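Local coordinates for uncharacterized protein (Enterococcus faecalis, PDB 3CLQ) that is of unknown function but belongs to the AllG family, so it may be related to a subunit of oxamate carbamoyltransferase, at residues Q12-A17 with N253-T258. Sequence-based numbering, arbitrary orientation.
Sequences QANEEA and NSTIVT
The side-chain amide of Asn-14 is the flat group of this contact. CG1 of Ile-256 sits over one face, 3.9 Å from Asn-14 CG. Here helix 6-23 packs against loop 253-256, which contains an ST turn at Ser-254 and leads into strand 257-263 of an antiparallel sheet. In the amide plane, ND2 of Asn-14 donates to OG1 of Thr-255 at 3.2 Å, with an N-H...O angle of 170°. Thr-255 N donates to OD1 of Asn-14, also at 3.2 Å, from about 30° above the plane, on the side of Ile-256. The two bonds fix which way round the amide lies.

In the ST turn, Ile-256 N donates to Ser-254 OG at 3.1 Å. OG is anti to its own backbone N (chi1 166°), beside the carbonyl carbon, and so faces forward to the N of Ile-256. Thr-255 OG1 is held both by Asn-14 ND2 and, from outside the two segments, by Asp-370. Thr-349 touches both Asn-14 and Ile-256.

The helix comes close at two alanines. Ala-13 CB meets the backbone, 3.6 Å from Ser-254 N. One turn on, Ala-17 CB lies 3.7 Å from Ser-254 OG and 4.1 Å from Ile-256 CD1.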
loop_
_atom_site.group_PDB
_atom_site.type_symbol
_atom_site.label_atom_id
_atom_site.label_comp_id
_atom_site.label_asym_id
_atom_site.label_seq_id
_atom_site.Cartn_x
_atom_site.Cartn_y
_atom_site.Cartn_z
ATOM N N GLN B 12 -35.393 -6.538 -12.529
ATOM C CA GLN B 12 -35.192 -7.772 -11.777
ATOM C C GLN B 12 -33.920 -8.480 -12.187
ATOM O O GLN B 12 -33.149 -8.921 -11.339
ATOM C CB GLN B 12 -36.359 -8.719 -11.960
ATOM C CG GLN B 12 -37.588 -8.333 -11.165
ATOM C CD GLN B 12 -38.864 -8.871 -11.784
ATOM O OE1 GLN B 12 -39.912 -8.232 -11.713
ATOM N NE2 GLN B 12 -38.777 -10.048 -12.412
ATOM N N ALA B 13 -33.699 -8.591 -13.491
ATOM C CA ALA B 13 -32.567 -9.346 -13.986
ATOM C C ALA B 13 -31.251 -8.662 -13.626
ATOM O O ALA B 13 -30.250 -9.331 -13.333
ATOM C CB ALA B 13 -32.668 -9.553 -15.466
ATOM N N ASN B 14 -31.243 -7.334 -13.642
ATOM C CA ASN B 14 -30.023 -6.621 -13.317
ATOM C C ASN B 14 -29.667 -6.794 -11.839
ATOM O O ASN B 14 -28.501 -6.923 -11.490
ATOM C CB ASN B 14 -30.113 -5.148 -13.734
ATOM C CG ASN B 14 -30.176 -4.969 -15.257
ATOM O OD1 ASN B 14 -30.564 -5.883 -15.991
ATOM N ND2 ASN B 14 -29.804 -3.781 -15.731
ATOM N N GLU B 15 -30.694 -6.830 -10.996
ATOM C CA GLU B 15 -30.557 -7.123 -9.578
ATOM C C GLU B 15 -29.837 -8.452 -9.309
ATOM O O GLU B 15 -28.887 -8.517 -8.510
ATOM C CB GLU B 15 -31.930 -7.145 -8.920
ATOM C CG GLU B 15 -31.900 -7.454 -7.412
ATOM C CD GLU B 15 -31.254 -6.338 -6.572
ATOM O OE1 GLU B 15 -31.364 -5.150 -6.973
ATOM O OE2 GLU B 15 -30.649 -6.649 -5.512
ATOM N N GLU B 16 -30.312 -9.507 -9.970
ATOM C CA GLU B 16 -29.720 -10.838 -9.862
ATOM C C GLU B 16 -28.300 -10.841 -10.442
ATOM O O GLU B 16 -27.366 -11.345 -9.809
ATOM C CB GLU B 16 -30.635 -11.897 -10.512
ATOM C CG GLU B 16 -30.121 -13.363 -10.554
ATOM C CD GLU B 16 -29.579 -13.916 -9.196
ATOM O OE1 GLU B 16 -29.834 -13.320 -8.116
ATOM O OE2 GLU B 16 -28.880 -14.967 -9.207
ATOM N N ALA B 17 -28.128 -10.251 -11.617
ATOM C CA ALA B 17 -26.812 -10.227 -12.256
ATOM C C ALA B 17 -25.772 -9.481 -11.433
ATOM O O ALA B 17 -24.683 -10.006 -11.183
ATOM C CB ALA B 17 -26.903 -9.636 -13.639
ATOM N N ASN B 253 -32.675 -11.607 -19.800
ATOM C CA ASN B 253 -33.169 -10.228 -19.719
ATOM C C ASN B 253 -32.185 -9.180 -19.205
ATOM O O ASN B 253 -32.495 -8.003 -19.260
ATOM C CB ASN B 253 -34.470 -10.129 -18.909
ATOM C CG ASN B 253 -35.604 -10.982 -19.485
ATOM O OD1 ASN B 253 -35.862 -10.978 -20.689
ATOM N ND2 ASN B 253 -36.298 -11.706 -18.612
ATOM N N SER B 254 -31.019 -9.572 -18.693
ATOM C CA SER B 254 -30.090 -8.568 -18.130
ATOM C C SER B 254 -29.316 -7.707 -19.152
ATOM O O SER B 254 -28.734 -8.218 -20.117
ATOM C CB SER B 254 -29.089 -9.206 -17.171
ATOM O OG SER B 254 -28.005 -8.313 -16.895
ATOM N N THR B 255 -29.276 -6.402 -18.910
ATOM C CA THR B 255 -28.563 -5.496 -19.809
ATOM C C THR B 255 -27.231 -5.065 -19.220
ATOM O O THR B 255 -26.727 -3.984 -19.541
ATOM C CB THR B 255 -29.398 -4.242 -20.122
ATOM O OG1 THR B 255 -29.586 -3.444 -18.939
ATOM C CG2 THR B 255 -30.777 -4.647 -20.696
ATOM N N ILE B 256 -26.664 -5.894 -18.349
ATOM C CA ILE B 256 -25.374 -5.568 -17.770
ATOM C C ILE B 256 -24.219 -6.018 -18.651
ATOM O O ILE B 256 -24.198 -7.155 -19.142
ATOM C CB ILE B 256 -25.228 -6.149 -16.350
ATOM C CG1 ILE B 256 -26.367 -5.629 -15.472
ATOM C CG2 ILE B 256 -23.873 -5.791 -15.749
ATOM C CD1 ILE B 256 -26.079 -5.662 -13.998
ATOM N N VAL B 257 -23.265 -5.114 -18.852
ATOM C CA VAL B 257 -22.050 -5.418 -19.611
ATOM C C VAL B 257 -21.167 -6.375 -18.837
ATOM O O VAL B 257 -20.800 -6.085 -17.726
ATOM C CB VAL B 257 -21.238 -4.145 -19.879
ATOM C CG1 VAL B 257 -19.958 -4.480 -20.599
ATOM C CG2 VAL B 257 -22.036 -3.182 -20.723
ATOM N N THR B 258 -20.808 -7.516 -19.398
ATOM C CA THR B 258 -19.958 -8.425 -18.625
ATOM C C THR B 258 -18.535 -8.601 -19.153
ATOM O O THR B 258 -17.778 -9.421 -18.622
ATOM C CB THR B 258 -20.600 -9.770 -18.508
ATOM O OG1 THR B 258 -20.816 -10.295 -19.822
ATOM C CG2 THR B 258 -21.927 -9.625 -17.814
#